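ORF 37 (Human herpesvirus 8 type M, PDB 3POV) cuts double- and single-stranded DNA as an endonuclease and exonuclease, processing branched or non-linear viral DNA intermediates to promote production of packaged unit-length linear genomes. Local coordinates at residues A[342-347]-A[361-366]; A[408-413]-A[438-443]. All coordinates share one frame; numbering follows the deposited sequence.

How the contacts relate
Contacts 1 and 2 are two antiparallel strand pairs of the same mixed sheet, the central sheet of a PD-(D/E)XK-type nuclease, and their centres lie about 10 Å apart. Strands 342-347 and 435-443 are direct neighbours, so the two contacts meet along this line: Y345 N probably donates to L439 O at 2.8 Å, and S342 OG and T442 OG1 are 2.7 Å apart in a probable hydrogen bond. Contact 2 is the one closer to the active centre, with the side chain of T408 about 7 Å from a bound magnesium ion. Contact 1 lies farther out, its nearest atom about 15 Å from the DNA.

Contact 1 (A[342-347]-A[361-366]); sequences SDVYVL and ARFKAN
D343 receives two cations on one oxygen. K364 NZ meets D343 OD1 at 2.6 Å from the syn side, 24° out of the carboxylate plane, while R362 NH2 reaches the same OD1 at 3.0 Å, with the carboxylate and guanidinium planes 73° apart. The lysine runs alongside the aspartate and curls its end onto it through bends at chi3 and chi4. Shared between two positive groups, the carboxylate is probably held firmly in its ionised form. On this same face R362 lies beside Y345, its CG 3.6 Å from Y345 CE1, and the phenol end of the tyrosine covers one face of the guanidinium.

The face of V344, F363 and A365 is largely apolar; the hydroxyl of S342, also on it, is hydrogen-bonded to T442 of the next strand. With CG placed between its backbone N and carbonyl carbon (chi1 58°), F363 turns its ring over V344, whose CB makes a CH-pi contact 3.9 Å from the ring centroid. V344 CG1 touches CZ of that ring, V346 CG2 comes up at the ring's edge, and V344 CG2 packs on A365 CB.

Backbone bonds join S342-A365, V344-F363 and V346-A361; V344 N to F363 O, at 2.7 Å, is nearly straight, whereas S342 N to A365 O and A361 N to V346 O are weak.

Together the strands form a beta hairpin. Strand 435-443 flanks 342-347 on its other edge, and L279 of helix 276-283 packs against V344 and F363.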
loop_
_atom_site.group_PDB
_atom_site.type_symbol
_atom_site.label_atom_id
_atom_site.label_comp_id
_atom_site.label_asym_id
_atom_site.label_seq_id
_atom_site.Cartn_x
_atom_site.Cartn_y
_atom_site.Cartn_z
ATOM N N SER A 342 -4.250 20.259 -4.562
ATOM C CA SER A 342 -5.130 19.322 -3.877
ATOM C C SER A 342 -6.576 19.789 -3.954
ATOM O O SER A 342 -6.847 20.941 -4.283
ATOM C CB SER A 342 -4.736 19.194 -2.405
ATOM O OG SER A 342 -3.443 18.648 -2.245
ATOM N N ASP A 343 -7.499 18.883 -3.652
ATOM C CA ASP A 343 -8.898 19.236 -3.457
ATOM C C ASP A 343 -9.264 19.032 -1.995
ATOM O O ASP A 343 -9.116 17.936 -1.452
ATOM C CB ASP A 343 -9.809 18.385 -4.338
ATOM C CG ASP A 343 -9.638 18.686 -5.811
ATOM O OD1 ASP A 343 -10.071 19.772 -6.249
ATOM O OD2 ASP A 343 -9.073 17.834 -6.532
ATOM N N VAL A 344 -9.733 20.098 -1.358
ATOM C CA VAL A 344 -10.125 20.045 0.048
ATOM C C VAL A 344 -11.642 19.932 0.184
ATOM O O VAL A 344 -12.384 20.762 -0.333
ATOM C CB VAL A 344 -9.644 21.301 0.803
ATOM C CG1 VAL A 344 -9.903 21.158 2.292
ATOM C CG2 VAL A 344 -8.164 21.545 0.538
ATOM N N TYR A 345 -12.101 18.900 0.879
ATOM C CA TYR A 345 -13.530 18.721 1.114
ATOM C C TYR A 345 -13.882 18.891 2.585
ATOM O O TYR A 345 -13.516 18.069 3.421
ATOM C CB TYR A 345 -14.001 17.343 0.642
ATOM C CG TYR A 345 -13.759 17.081 -0.819
ATOM C CD1 TYR A 345 -14.749 17.323 -1.761
ATOM C CD2 TYR A 345 -12.536 16.598 -1.260
ATOM C CE1 TYR A 345 -14.528 17.090 -3.104
ATOM C CE2 TYR A 345 -12.304 16.362 -2.596
ATOM C CZ TYR A 345 -13.302 16.608 -3.515
ATOM O OH TYR A 345 -13.069 16.367 -4.850
ATOM N N VAL A 346 -14.594 19.967 2.891
ATOM C CA VAL A 346 -15.153 20.158 4.219
ATOM C C VAL A 346 -16.444 19.358 4.301
ATOM O O VAL A 346 -17.363 19.563 3.509
ATOM C CB VAL A 346 -15.445 21.652 4.503
ATOM C CG1 VAL A 346 -16.200 21.813 5.827
ATOM C CG2 VAL A 346 -14.155 22.455 4.518
ATOM N N LEU A 347 -16.511 18.435 5.252
ATOM C CA LEU A 347 -17.691 17.592 5.396
ATOM C C LEU A 347 -18.696 18.221 6.356
ATOM O O LEU A 347 -18.311 18.879 7.324
ATOM C CB LEU A 347 -17.293 16.201 5.891
ATOM C CG LEU A 347 -16.242 15.485 5.036
ATOM C CD1 LEU A 347 -15.851 14.157 5.654
ATOM C CD2 LEU A 347 -16.756 15.290 3.624
ATOM N N ALA A 361 -18.516 21.957 1.475
ATOM C CA ALA A 361 -17.793 22.810 0.541
ATOM C C ALA A 361 -16.566 22.105 -0.022
ATOM O O ALA A 361 -15.949 21.274 0.644
ATOM C CB ALA A 361 -17.390 24.106 1.210
ATOM N N ARG A 362 -16.221 22.448 -1.257
ATOM C CA ARG A 362 -15.063 21.883 -1.932
ATOM C C ARG A 362 -14.245 23.003 -2.549
ATOM O O ARG A 362 -14.762 23.792 -3.338
ATOM C CB ARG A 362 -15.507 20.919 -3.032
ATOM C CG ARG A 362 -14.400 20.551 -4.001
ATOM C CD ARG A 362 -14.893 20.571 -5.443
ATOM N NE ARG A 362 -15.066 19.227 -5.992
ATOM C CZ ARG A 362 -14.127 18.568 -6.663
ATOM N NH1 ARG A 362 -14.368 17.351 -7.131
ATOM N NH2 ARG A 362 -12.941 19.127 -6.867
ATOM N N PHE A 363 -12.972 23.083 -2.191
ATOM C CA PHE A 363 -12.104 24.084 -2.793
ATOM C C PHE A 363 -10.707 23.537 -3.031
ATOM O O PHE A 363 -10.282 22.574 -2.393
ATOM C CB PHE A 363 -12.047 25.355 -1.942
ATOM C CG PHE A 363 -11.573 25.125 -0.532
ATOM C CD1 PHE A 363 -10.264 25.404 -0.167
ATOM C CD2 PHE A 363 -12.440 24.635 0.431
ATOM C CE1 PHE A 363 -9.831 25.197 1.133
ATOM C CE2 PHE A 363 -12.012 24.421 1.731
ATOM C CZ PHE A 363 -10.705 24.703 2.082
ATOM N N LYS A 364 -9.996 24.154 -3.965
ATOM C CA LYS A 364 -8.638 23.747 -4.258
ATOM C C LYS A 364 -7.666 24.450 -3.322
ATOM O O LYS A 364 -7.979 25.499 -2.754
ATOM C CB LYS A 364 -8.304 24.044 -5.719
ATOM C CG LYS A 364 -9.323 23.473 -6.700
ATOM C CD LYS A 364 -8.698 23.178 -8.053
ATOM C CE LYS A 364 -7.980 21.834 -8.054
ATOM N NZ LYS A 364 -8.907 20.702 -8.340
ATOM N N ALA A 365 -6.491 23.857 -3.147
ATOM C CA ALA A 365 -5.451 24.456 -2.323
ATOM C C ALA A 365 -4.073 24.108 -2.869
ATOM O O ALA A 365 -3.819 22.965 -3.244
ATOM C CB ALA A 365 -5.584 24.001 -0.871
ATOM N N ASN A 366 -3.190 25.101 -2.914
ATOM C CA ASN A 366 -1.799 24.871 -3.283
ATOM C C ASN A 366 -1.037 24.155 -2.169
ATOM O O ASN A 366 -0.104 24.701 -1.574
ATOM C CB ASN A 366 -1.108 26.184 -3.664
ATOM C CG ASN A 366 -1.235 27.245 -2.587
ATOM O OD1 ASN A 366 -2.115 27.175 -1.732
ATOM N ND2 ASN A 366 -0.354 28.237 -2.628
#

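Contact 2 (A[408-413]-A[438-443])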
loop_
_atom_site.group_PDB
_atom_site.type_symbol
_atom_site.label_atom_id
_atom_site.label_comp_id
_atom_site.label_asym_id
_atom_site.label_seq_id
_atom_site.Cartn_x
_atom_site.Cartn_y
_atom_site.Cartn_z
ATOM N N THR A 408 -6.878 11.475 2.116
ATOM C CA THR A 408 -6.719 11.448 3.564
ATOM C C THR A 408 -7.941 12.003 4.286
ATOM O O THR A 408 -8.403 13.113 4.005
ATOM C CB THR A 408 -5.476 12.225 4.007
ATOM O OG1 THR A 408 -4.326 11.694 3.337
ATOM C CG2 THR A 408 -5.280 12.101 5.513
ATOM N N GLY A 409 -8.464 11.215 5.214
ATOM C CA GLY A 409 -9.573 11.656 6.034
ATOM C C GLY A 409 -9.060 12.169 7.361
ATOM O O GLY A 409 -8.182 11.556 7.974
ATOM N N PHE A 410 -9.596 13.308 7.788
ATOM C CA PHE A 410 -9.324 13.846 9.122
ATOM C C PHE A 410 -10.491 13.529 10.054
ATOM O O PHE A 410 -11.638 13.860 9.761
ATOM C CB PHE A 410 -9.052 15.354 9.049
ATOM C CG PHE A 410 -7.779 15.699 8.326
ATOM C CD1 PHE A 410 -6.645 16.073 9.028
ATOM C CD2 PHE A 410 -7.705 15.611 6.946
ATOM C CE1 PHE A 410 -5.463 16.373 8.365
ATOM C CE2 PHE A 410 -6.525 15.912 6.277
ATOM C CZ PHE A 410 -5.404 16.293 6.986
ATOM N N PHE A 411 -10.189 12.877 11.169
ATOM C CA PHE A 411 -11.215 12.370 12.079
ATOM C C PHE A 411 -11.206 13.079 13.432
ATOM O O PHE A 411 -10.188 13.631 13.840
ATOM C CB PHE A 411 -11.012 10.865 12.304
ATOM C CG PHE A 411 -11.326 10.019 11.103
ATOM C CD1 PHE A 411 -12.566 9.411 10.974
ATOM C CD2 PHE A 411 -10.379 9.825 10.104
ATOM C CE1 PHE A 411 -12.862 8.625 9.873
ATOM C CE2 PHE A 411 -10.668 9.043 8.996
ATOM C CZ PHE A 411 -11.910 8.441 8.879
ATOM N N ARG A 412 -12.345 13.051 14.121
ATOM C CA ARG A 412 -12.438 13.515 15.514
ATOM C C ARG A 412 -13.237 12.502 16.326
ATOM O O ARG A 412 -14.089 11.794 15.779
ATOM C CB ARG A 412 -13.093 14.906 15.617
ATOM C CG ARG A 412 -14.573 14.941 15.221
ATOM C CD ARG A 412 -15.216 16.313 15.453
ATOM N NE ARG A 412 -16.576 16.375 14.919
ATOM C CZ ARG A 412 -17.658 15.945 15.568
ATOM N NH1 ARG A 412 -17.544 15.423 16.787
ATOM N NH2 ARG A 412 -18.857 16.032 15.001
ATOM N N LYS A 413 -12.958 12.418 17.622
ATOM C CA LYS A 413 -13.710 11.513 18.485
ATOM C C LYS A 413 -15.151 11.989 18.588
ATOM O O LYS A 413 -15.406 13.194 18.594
ATOM C CB LYS A 413 -13.083 11.436 19.877
ATOM C CG LYS A 413 -11.652 10.927 19.882
ATOM C CD LYS A 413 -11.126 10.774 21.301
ATOM C CE LYS A 413 -9.683 10.294 21.302
ATOM N NZ LYS A 413 -8.772 11.289 20.670
ATOM N N LEU A 438 -12.796 16.301 7.620
ATOM C CA LEU A 438 -12.159 16.776 6.398
ATOM C C LEU A 438 -11.756 15.622 5.483
ATOM O O LEU A 438 -11.419 14.535 5.951
ATOM C CB LEU A 438 -10.895 17.562 6.741
ATOM C CG LEU A 438 -10.877 19.086 6.752
ATOM C CD1 LEU A 438 -9.429 19.543 6.831
ATOM C CD2 LEU A 438 -11.553 19.662 5.517
ATOM N N LEU A 439 -11.767 15.878 4.179
ATOM C CA LEU A 439 -11.252 14.928 3.198
ATOM C C LEU A 439 -10.385 15.667 2.183
ATOM O O LEU A 439 -10.885 16.477 1.407
ATOM C CB LEU A 439 -12.402 14.196 2.497
ATOM C CG LEU A 439 -12.085 12.963 1.631
ATOM C CD1 LEU A 439 -12.014 13.303 0.153
ATOM C CD2 LEU A 439 -10.816 12.238 2.086
ATOM N N ILE A 440 -9.083 15.398 2.202
ATOM C CA ILE A 440 -8.158 16.048 1.276
ATOM C C ILE A 440 -7.596 15.081 0.231
ATOM O O ILE A 440 -6.908 14.118 0.566
ATOM C CB ILE A 440 -6.994 16.719 2.026
ATOM C CG1 ILE A 440 -7.541 17.726 3.044
ATOM C CG2 ILE A 440 -6.018 17.380 1.034
ATOM C CD1 ILE A 440 -6.482 18.430 3.859
ATOM N N VAL A 441 -7.902 15.349 -1.036
ATOM C CA VAL A 441 -7.379 14.558 -2.141
ATOM C C VAL A 441 -6.196 15.261 -2.797
ATOM O O VAL A 441 -6.331 16.372 -3.306
ATOM C CB VAL A 441 -8.454 14.299 -3.204
ATOM C CG1 VAL A 441 -7.869 13.494 -4.361
ATOM C CG2 VAL A 441 -9.644 13.574 -2.593
ATOM N N THR A 442 -5.042 14.600 -2.789
ATOM C CA THR A 442 -3.806 15.181 -3.318
ATOM C C THR A 442 -3.178 14.333 -4.436
ATOM O O THR A 442 -2.830 13.166 -4.227
ATOM C CB THR A 442 -2.769 15.369 -2.191
ATOM O OG1 THR A 442 -3.343 16.157 -1.146
ATOM C CG2 THR A 442 -1.516 16.058 -2.707
ATOM N N PRO A 443 -3.018 14.925 -5.630
ATOM C CA PRO A 443 -2.407 14.194 -6.747
ATOM C C PRO A 443 -0.942 13.872 -6.477
ATOM O O PRO A 443 -0.291 14.586 -5.705
ATOM C CB PRO A 443 -2.520 15.179 -7.913
ATOM C CG PRO A 443 -2.589 16.517 -7.266
ATOM C CD PRO A 443 -3.367 16.306 -5.999
#
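This is a fully buried antiparallel pairing in the interior of the nuclease sheet, where the end of strand 403-412 runs beside strand 435-443. T408-I440 and F410-L438 are hydrogen-bonded pairs, with G409-L439 the non-hydrogen-bonded pair between them. F410 N gives a straight bond to L438 O at 2.9 Å, and T408 and I440 exchange bonds in both directions; the return bond from L438 N to F410 O is weak.

T408, F410, L438 and I440 share one face, and the last three make its side-chain contacts. The F410 side chain crosses both neighbours: its CB lies 3.7 Å from L438 CB, and CE2 of the ring is 3.5 Å from I440 CD1. With CD1 anti to CA (chi2 179°), the I440 chain is extended and its end meets the F410 ring. On the opposite face G409 brings no side chain, and L439 leans across the strand, CD2 coming 3.2 Å from T408 O.

Strand 243-250, which carries the magnesium ligands E246 and I247, borders the far edge of 403-412, and G409 bonds to it through K248 and R250. One strand of the pair thus lies directly beside the metal-binding strand. The side-chain contacts across the pair are hydrocarbon, adding packing but no polar bonds, which the backbone supplies.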